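PDB 2XSG: CCMAN5 from Cellulosimicrobium cellulans, which hydrolyses alpha-mannosidic linkages as a calcium-containing family 92 glycoside hydrolase, and enables mannose-6-phosphate modification of yeast-produced human lysosomal enzymes. Local coordinates for residues A[142-147]-A[251-256]; A[259-264]-A[327-332]; A[623-628]-A[656-661]. One frame throughout, in Å; residues are numbered along the deposited sequence.

Overall arrangement
The three contacts follow one another along the chain. Contact 1 pairs strands 144-150 and 248-255 in the large antiparallel sheet of the N-terminal domain. Strand 248-255 leads directly to helix 259-270, which meets the segment 327-332 in contact 2. The two centres are about 11 Å apart and the contacts touch: the R143 guanidinium packs against T328, and T253 against the backbone of A262. Contact 3 lies across the chain's centre, about 33 Å from contact 1 and 39 Å from contact 2, centre to centre. It joins two loops of the catalytic region near the bound calcium. Contacts 1 and 2 thus tie sheet, helix and turn together, while contact 3 belongs to the metal-site neighbourhood.

Contact 1: residues A[142-147]-A[251-256]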
loop_
_atom_site.group_PDB
_atom_site.type_symbol
_atom_site.label_atom_id
_atom_site.label_comp_id
_atom_site.label_asym_id
_atom_site.label_seq_id
_atom_site.Cartn_x
_atom_site.Cartn_y
_atom_site.Cartn_z
ATOM N N THR A 142 12.070 0.472 13.688
ATOM C CA THR A 142 10.791 -0.235 13.525
ATOM C C THR A 142 9.675 0.397 14.356
ATOM O O THR A 142 8.584 0.703 13.830
ATOM C CB THR A 142 10.925 -1.755 13.893
ATOM O OG1 THR A 142 11.976 -2.348 13.122
ATOM C CG2 THR A 142 9.634 -2.528 13.638
ATOM N N ARG A 143 9.950 0.602 15.647
ATOM C CA ARG A 143 8.916 1.048 16.586
ATOM C C ARG A 143 9.146 2.474 17.083
ATOM O O ARG A 143 8.328 2.990 17.844
ATOM C CB ARG A 143 8.826 0.087 17.787
ATOM C CG ARG A 143 8.516 -1.360 17.413
ATOM C CD ARG A 143 8.779 -2.368 18.548
ATOM N NE ARG A 143 8.613 -3.726 18.025
ATOM C CZ ARG A 143 9.516 -4.410 17.339
ATOM N NH1 ARG A 143 9.210 -5.626 16.898
ATOM N NH2 ARG A 143 10.728 -3.902 17.099
ATOM N N SER A 144 10.242 3.110 16.653
ATOM C CA SER A 144 10.683 4.353 17.279
ATOM C C SER A 144 10.942 5.486 16.298
ATOM O O SER A 144 11.382 5.265 15.168
ATOM C CB SER A 144 11.978 4.145 18.069
ATOM O OG SER A 144 11.847 3.144 19.050
ATOM N N GLY A 145 10.687 6.702 16.762
ATOM C CA GLY A 145 11.076 7.894 16.044
ATOM C C GLY A 145 12.021 8.702 16.900
ATOM O O GLY A 145 11.734 8.953 18.079
ATOM N N VAL A 146 13.150 9.104 16.323
ATOM C CA VAL A 146 14.110 9.924 17.056
ATOM C C VAL A 146 14.238 11.264 16.396
ATOM O O VAL A 146 14.162 11.358 15.159
ATOM C CB VAL A 146 15.510 9.256 17.258
ATOM C CG1 VAL A 146 15.348 8.014 18.081
ATOM C CG2 VAL A 146 16.211 8.947 15.914
ATOM N N HIS A 147 14.414 12.278 17.244
ATOM C CA HIS A 147 14.495 13.687 16.860
ATOM C C HIS A 147 15.805 14.305 17.365
ATOM O O HIS A 147 16.223 14.060 18.519
ATOM C CB HIS A 147 13.365 14.479 17.508
ATOM C CG HIS A 147 11.991 13.978 17.189
ATOM N ND1 HIS A 147 11.026 14.778 16.612
ATOM C CD2 HIS A 147 11.406 12.774 17.403
ATOM C CE1 HIS A 147 9.916 14.082 16.454
ATOM N NE2 HIS A 147 10.117 12.865 16.927
ATOM N N GLN A 251 13.089 10.889 21.899
ATOM C CA GLN A 251 12.949 9.519 21.421
ATOM C C GLN A 251 11.545 9.045 21.736
ATOM O O GLN A 251 11.121 9.067 22.888
ATOM C CB GLN A 251 14.007 8.604 22.065
ATOM C CG GLN A 251 15.470 9.027 21.810
ATOM C CD GLN A 251 16.471 7.982 22.256
ATOM O OE1 GLN A 251 17.555 7.839 21.671
ATOM N NE2 GLN A 251 16.113 7.231 23.285
ATOM N N VAL A 252 10.815 8.635 20.700
ATOM C CA VAL A 252 9.413 8.242 20.844
ATOM C C VAL A 252 9.258 6.798 20.378
ATOM O O VAL A 252 9.638 6.472 19.253
ATOM C CB VAL A 252 8.490 9.129 19.965
ATOM C CG1 VAL A 252 7.023 8.744 20.146
ATOM C CG2 VAL A 252 8.712 10.631 20.247
ATOM N N THR A 253 8.690 5.939 21.220
ATOM C CA THR A 253 8.464 4.548 20.816
ATOM C C THR A 253 6.986 4.180 20.988
ATOM O O THR A 253 6.355 4.611 21.966
ATOM C CB THR A 253 9.394 3.580 21.584
ATOM O OG1 THR A 253 10.754 3.944 21.327
ATOM C CG2 THR A 253 9.194 2.136 21.153
ATOM N N LEU A 254 6.463 3.414 20.022
ATOM C CA LEU A 254 5.055 2.995 19.957
ATOM C C LEU A 254 4.876 1.502 20.216
ATOM O O LEU A 254 5.681 0.680 19.801
ATOM C CB LEU A 254 4.455 3.321 18.567
ATOM C CG LEU A 254 4.569 4.761 18.070
ATOM C CD1 LEU A 254 4.311 4.937 16.557
ATOM C CD2 LEU A 254 3.612 5.641 18.881
ATOM N N SER A 255 3.778 1.146 20.866
ATOM C CA SER A 255 3.459 -0.263 21.103
ATOM C C SER A 255 1.959 -0.433 21.099
ATOM O O SER A 255 1.256 0.355 21.724
ATOM C CB SER A 255 4.023 -0.740 22.449
ATOM O OG SER A 255 3.619 -2.077 22.755
ATOM N N PRO A 256 1.462 -1.463 20.392
ATOM C CA PRO A 256 0.056 -1.816 20.454
ATOM C C PRO A 256 -0.306 -2.496 21.772
ATOM O O PRO A 256 -1.499 -2.737 22.041
ATOM C CB PRO A 256 -0.107 -2.800 19.283
ATOM C CG PRO A 256 1.143 -2.615 18.423
ATOM C CD PRO A 256 2.188 -2.311 19.435
#
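Residues 144-147 and 251-255 are antiparallel strands in the large sheet of the N-terminal domain, with strand 198-208 on the other side of 248-255. The axes of these short segments approach to 4.5 Å. In the hydrogen-bonded pair G145/V252, G145 N donates to V252 O at 2.7 Å and V252 N to G145 O. L254 N donates to R143 O at 2.9 Å. S144 faces T253 and V146 faces Q251 in non-hydrogen-bonded pairs, with their side chains on one face. T253 CB lies 3.6 Å from S144 OG. T253 OG1, anti to the carbonyl carbon (chi1 -59°), comes within 2.6 Å of S144 OG. Each hydroxyl has a hydrogen-bond partner on helix 259-270: Q266 OE1 for T253 OG1, E269 OE1 for S144 OG. T253 CG2, anti to the backbone N, rests 3.5 Å from R143 O. V146 CG1 and Q251 CG lie alongside each other at 3.9 Å, with I278 of helix 275-290 touching both side chains. An alanine at T253 has neither OG1 nor CG2, so the bond to Q266 goes, and the strand would probably be held less firmly to helix 259-270. R143, just before the strand, bonds through NE to T326 O and forms a salt bridge to E269. The T253 and S144 hydroxyls thus join their face to helix 259-270, and the R143 charge adds a separate tie to it.

Contact 2: residues A[259-264]-A[327-332]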
loop_
_atom_site.group_PDB
_atom_site.type_symbol
_atom_site.label_atom_id
_atom_site.label_comp_id
_atom_site.label_asym_id
_atom_site.label_seq_id
_atom_site.Cartn_x
_atom_site.Cartn_y
_atom_site.Cartn_z
ATOM N N VAL A 259 2.149 0.863 27.570
ATOM C CA VAL A 259 3.176 1.859 27.782
ATOM C C VAL A 259 4.471 1.181 28.235
ATOM O O VAL A 259 5.552 1.489 27.727
ATOM C CB VAL A 259 2.717 2.936 28.795
ATOM C CG1 VAL A 259 3.922 3.529 29.545
ATOM C CG2 VAL A 259 1.934 4.044 28.058
ATOM N N GLU A 260 4.362 0.243 29.175
ATOM C CA GLU A 260 5.548 -0.391 29.680
ATOM C C GLU A 260 6.209 -1.251 28.608
ATOM O O GLU A 260 7.441 -1.275 28.517
ATOM C CB GLU A 260 5.289 -1.163 30.986
ATOM C CG GLU A 260 6.591 -1.666 31.674
ATOM C CD GLU A 260 7.486 -0.560 32.280
ATOM O OE1 GLU A 260 6.978 0.469 32.787
ATOM O OE2 GLU A 260 8.723 -0.736 32.255
ATOM N N GLN A 261 5.416 -1.906 27.769
ATOM C CA GLN A 261 5.998 -2.604 26.628
ATOM C C GLN A 261 6.746 -1.629 25.690
ATOM O O GLN A 261 7.829 -1.953 25.206
ATOM C CB GLN A 261 4.957 -3.426 25.867
ATOM C CG GLN A 261 5.567 -4.288 24.762
ATOM C CD GLN A 261 6.492 -5.364 25.314
ATOM O OE1 GLN A 261 6.043 -6.279 25.991
ATOM N NE2 GLN A 261 7.789 -5.248 25.033
ATOM N N ALA A 262 6.190 -0.433 25.479
ATOM C CA ALA A 262 6.856 0.593 24.663
ATOM C C ALA A 262 8.222 1.006 25.261
ATOM O O ALA A 262 9.187 1.195 24.542
ATOM C CB ALA A 262 5.952 1.807 24.475
ATOM N N ARG A 263 8.274 1.129 26.587
ATOM C CA ARG A 263 9.519 1.409 27.317
ATOM C C ARG A 263 10.581 0.329 27.133
ATOM O O ARG A 263 11.753 0.625 26.889
ATOM C CB ARG A 263 9.205 1.602 28.800
ATOM C CG ARG A 263 8.561 2.946 29.107
ATOM C CD ARG A 263 7.999 2.925 30.516
ATOM N NE ARG A 263 7.349 4.177 30.879
ATOM C CZ ARG A 263 6.512 4.328 31.905
ATOM N NH1 ARG A 263 6.191 3.283 32.669
ATOM N NH2 ARG A 263 5.984 5.531 32.160
ATOM N N ILE A 264 10.162 -0.924 27.260
ATOM C CA ILE A 264 11.040 -2.060 27.005
ATOM C C ILE A 264 11.517 -2.040 25.545
ATOM O O ILE A 264 12.720 -2.132 25.281
ATOM C CB ILE A 264 10.326 -3.367 27.320
ATOM C CG1 ILE A 264 10.122 -3.488 28.836
ATOM C CG2 ILE A 264 11.085 -4.589 26.718
ATOM C CD1 ILE A 264 9.080 -4.523 29.213
ATOM N N SER A 327 5.716 -6.574 19.483
ATOM C CA SER A 327 6.657 -6.027 20.456
ATOM C C SER A 327 8.010 -6.717 20.361
ATOM O O SER A 327 8.124 -7.756 19.713
ATOM C CB SER A 327 6.103 -6.204 21.867
ATOM O OG SER A 327 6.109 -7.572 22.268
ATOM N N THR A 328 9.024 -6.148 21.021
ATOM C CA THR A 328 10.353 -6.786 21.098
ATOM C C THR A 328 10.328 -8.055 21.957
ATOM O O THR A 328 11.260 -8.858 21.923
ATOM C CB THR A 328 11.465 -5.809 21.572
ATOM O OG1 THR A 328 11.149 -5.305 22.883
ATOM C CG2 THR A 328 11.603 -4.646 20.600
ATOM N N SER A 329 9.244 -8.230 22.719
ATOM C CA SER A 329 9.060 -9.416 23.535
ATOM C C SER A 329 8.300 -10.526 22.804
ATOM O O SER A 329 8.002 -11.562 23.406
ATOM C CB SER A 329 8.341 -9.063 24.841
ATOM O OG SER A 329 9.008 -8.019 25.520
ATOM N N GLY A 330 7.979 -10.300 21.529
ATOM C CA GLY A 330 7.246 -11.270 20.712
ATOM C C GLY A 330 5.753 -11.372 20.985
ATOM O O GLY A 330 5.159 -12.422 20.757
ATOM N N THR A 331 5.145 -10.287 21.466
ATOM C CA THR A 331 3.707 -10.241 21.724
ATOM C C THR A 331 2.982 -9.231 20.822
ATOM O O THR A 331 3.599 -8.340 20.253
ATOM C CB THR A 331 3.382 -9.921 23.202
ATOM O OG1 THR A 331 3.824 -8.600 23.529
ATOM C CG2 THR A 331 4.047 -10.928 24.149
ATOM N N TYR A 332 1.664 -9.377 20.712
ATOM C CA TYR A 332 0.831 -8.475 19.926
ATOM C C TYR A 332 -0.513 -8.301 20.646
ATOM O O TYR A 332 -0.819 -9.042 21.583
ATOM C CB TYR A 332 0.662 -9.038 18.504
ATOM C CG TYR A 332 -0.347 -10.165 18.364
ATOM C CD1 TYR A 332 0.017 -11.506 18.559
ATOM C CD2 TYR A 332 -1.675 -9.889 18.026
ATOM C CE1 TYR A 332 -0.940 -12.548 18.428
ATOM C CE2 TYR A 332 -2.617 -10.913 17.881
ATOM C CZ TYR A 332 -2.250 -12.239 18.091
ATOM O OH TYR A 332 -3.226 -13.226 17.957
HETATM O O HOH W 1 4.016 -7.935 26.090
#
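Q261 carries this contact between the first turns of helix 259-270 and the turn at 327-330. The helix follows strand 248-255, and the turn leads into strand 331-333, which pairs with 339-341. Q261 CG stands anti to the backbone N (chi1 -174°), and the chain then bends at chi2 (65°). That bend lays Q261 CG 3.5 Å from S327 CB and brings the amide to S329. Q261 NE2 donates to S329 OG at 3.1 Å, with a somewhat bent N-H...O angle of 147°. The hydroxyl lies close to the amide plane. NE2 also bonds to D265, one helical turn on, so two acceptors hold the amide nitrogen. The other branch, Q261 OE1, takes a hydrogen from a water at 2.6 Å. The same water reaches T331 OG1 at 2.7 Å, bridging helix and strand start. T328 and S329 supply most of the remaining surface from the turn. T328 OG1 is bonded to D265 and lies 3.9 Å from I264 CG2, with the two side chains crossing obliquely. Residues S327 to G330 form a type I beta turn. Just past it, S327 OG and T331 OG1 are hydrogen-bonded at 2.8 Å. The contact is thus chiefly polar: one glutamine uses both ends of its amide, directly and through water, while D265 holds both that amide and the T328 hydroxyl, which fixes the turn against the helix.

Contact 3: residues A[623-628]-A[656-661]; sequences YIATGS and LPTMDN
The flat group at work here is the carbonyl of P657. T658 OG1 meets P657 O in the carbonyl plane, on a lone pair, at a very short 2.4 Å. The other flat group is the ring of Y623, whose CB points away from 656-661 and whose OH bonds to A527. T658 is the centre of the contact and has the most surface buried in it. Its OG1 sits in the crowded position between backbone N and carbonyl carbon (chi1 75°). From there T658 OG1 donates to P657 O and accepts from A625 N at 2.9 Å, with a fairly straight N-H...O angle of 160°. Two bonds thus grip this buried hydroxyl and fix its rotation. Carbon atoms of 624-626 pack round T658. I624 CB approaches T658 OG1 to 3.4 Å, the two side chains crossing at about a right angle. A625 CB lies 3.4 Å from T658 O. The apolar pair is T658 CG2 and T626 CG2, at 3.9 Å. Residues 656-659 form a type II beta turn, with T658 in the third position at phi 73°. M659 N closes the turn on L656 O, and M659 is itself the centre of an inverse gamma turn. The A625 side chain is about 5 Å from the bound calcium, whose site includes N588, E589 and D662, the last directly following N661. The loop 623-628 leaves strand 618-623, while 656-661 lies between strand 638-646, where F639 packs on I624 and P657, and helix 665-675, where M666 packs on M659 and N661.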
loop_
_atom_site.group_PDB
_atom_site.type_symbol
_atom_site.label_atom_id
_atom_site.label_comp_id
_atom_site.label_asym_id
_atom_site.label_seq_id
_atom_site.Cartn_x
_atom_site.Cartn_y
_atom_site.Cartn_z
ATOM N N TYR A 623 -9.635 7.497 -17.644
ATOM C CA TYR A 623 -10.259 7.425 -16.327
ATOM C C TYR A 623 -9.382 7.871 -15.150
ATOM O O TYR A 623 -8.187 7.595 -15.105
ATOM C CB TYR A 623 -10.771 6.007 -16.074
ATOM C CG TYR A 623 -11.830 5.531 -17.065
ATOM C CD1 TYR A 623 -11.475 4.765 -18.175
ATOM C CD2 TYR A 623 -13.175 5.807 -16.866
ATOM C CE1 TYR A 623 -12.436 4.302 -19.071
ATOM C CE2 TYR A 623 -14.143 5.365 -17.769
ATOM C CZ TYR A 623 -13.764 4.610 -18.863
ATOM O OH TYR A 623 -14.711 4.153 -19.755
ATOM N N ILE A 624 -10.015 8.568 -14.204
ATOM C CA ILE A 624 -9.438 8.839 -12.872
ATOM C C ILE A 624 -10.037 7.827 -11.899
ATOM O O ILE A 624 -10.794 6.959 -12.320
ATOM C CB ILE A 624 -9.666 10.325 -12.403
ATOM C CG1 ILE A 624 -11.122 10.768 -12.620
ATOM C CG2 ILE A 624 -8.692 11.270 -13.137
ATOM C CD1 ILE A 624 -11.471 12.130 -12.011
ATOM N N ALA A 625 -9.683 7.907 -10.620
ATOM C CA ALA A 625 -10.055 6.876 -9.655
ATOM C C ALA A 625 -11.319 7.210 -8.879
ATOM O O ALA A 625 -11.771 6.414 -8.067
ATOM C CB ALA A 625 -8.900 6.574 -8.710
ATOM N N THR A 626 -11.878 8.392 -9.132
ATOM C CA THR A 626 -13.062 8.870 -8.426
ATOM C C THR A 626 -13.849 9.796 -9.366
ATOM O O THR A 626 -13.391 10.086 -10.472
ATOM C CB THR A 626 -12.698 9.560 -7.080
ATOM O OG1 THR A 626 -13.883 9.742 -6.311
ATOM C CG2 THR A 626 -12.006 10.938 -7.314
ATOM N N GLY A 627 -15.042 10.214 -8.952
ATOM C CA GLY A 627 -15.931 11.013 -9.801
ATOM C C GLY A 627 -15.264 12.219 -10.457
ATOM O O GLY A 627 -15.356 12.418 -11.669
ATOM N N SER A 628 -14.599 13.033 -9.649
ATOM C CA SER A 628 -13.950 14.216 -10.171
ATOM C C SER A 628 -12.782 14.652 -9.281
ATOM O O SER A 628 -12.677 14.244 -8.113
ATOM C CB SER A 628 -14.972 15.344 -10.303
ATOM O OG SER A 628 -15.356 15.838 -9.026
ATOM N N LEU A 656 -0.790 9.441 -11.424
ATOM C CA LEU A 656 -1.900 10.220 -11.963
ATOM C C LEU A 656 -2.635 10.943 -10.831
ATOM O O LEU A 656 -2.642 10.456 -9.697
ATOM C CB LEU A 656 -2.875 9.299 -12.684
ATOM C CG LEU A 656 -2.345 8.621 -13.961
ATOM C CD1 LEU A 656 -3.340 7.588 -14.428
ATOM C CD2 LEU A 656 -2.067 9.647 -15.051
ATOM N N PRO A 657 -3.269 12.090 -11.136
ATOM C CA PRO A 657 -4.126 12.684 -10.112
ATOM C C PRO A 657 -5.238 11.675 -9.730
ATOM O O PRO A 657 -5.749 10.985 -10.610
ATOM C CB PRO A 657 -4.718 13.909 -10.818
ATOM C CG PRO A 657 -4.574 13.594 -12.318
ATOM C CD PRO A 657 -3.311 12.838 -12.415
ATOM N N THR A 658 -5.587 11.633 -8.439
ATOM C CA THR A 658 -6.524 10.669 -7.810
ATOM C C THR A 658 -5.982 9.235 -7.631
ATOM O O THR A 658 -6.624 8.394 -6.978
ATOM C CB THR A 658 -7.874 10.509 -8.551
ATOM O OG1 THR A 658 -7.659 9.728 -9.735
ATOM C CG2 THR A 658 -8.544 11.845 -8.880
ATOM N N MET A 659 -4.847 8.936 -8.236
ATOM C CA MET A 659 -4.323 7.576 -8.224
ATOM C C MET A 659 -3.565 7.292 -6.926
ATOM O O MET A 659 -2.363 7.477 -6.852
ATOM C CB MET A 659 -3.433 7.357 -9.448
ATOM C CG MET A 659 -2.739 5.990 -9.523
ATOM S SD MET A 659 -1.814 5.916 -11.064
ATOM C CE MET A 659 -0.933 4.375 -10.845
ATOM N N ASP A 660 -4.288 6.884 -5.885
ATOM C CA ASP A 660 -3.672 6.617 -4.587
ATOM C C ASP A 660 -2.842 5.355 -4.707
ATOM O O ASP A 660 -3.216 4.451 -5.440
ATOM C CB ASP A 660 -4.752 6.435 -3.519
ATOM C CG ASP A 660 -5.529 7.707 -3.257
ATOM O OD1 ASP A 660 -4.949 8.799 -3.452
ATOM O OD2 ASP A 660 -6.723 7.622 -2.879
ATOM N N ASN A 661 -1.700 5.312 -4.030
ATOM C CA ASN A 661 -0.843 4.125 -4.057
ATOM C C ASN A 661 -1.559 2.923 -3.392
ATOM O O ASN A 661 -1.363 1.763 -3.801
ATOM C CB ASN A 661 0.487 4.421 -3.343
ATOM C CG ASN A 661 1.642 3.545 -3.831
ATOM O OD1 ASN A 661 1.441 2.427 -4.341
ATOM N ND2 ASN A 661 2.872 4.052 -3.667
#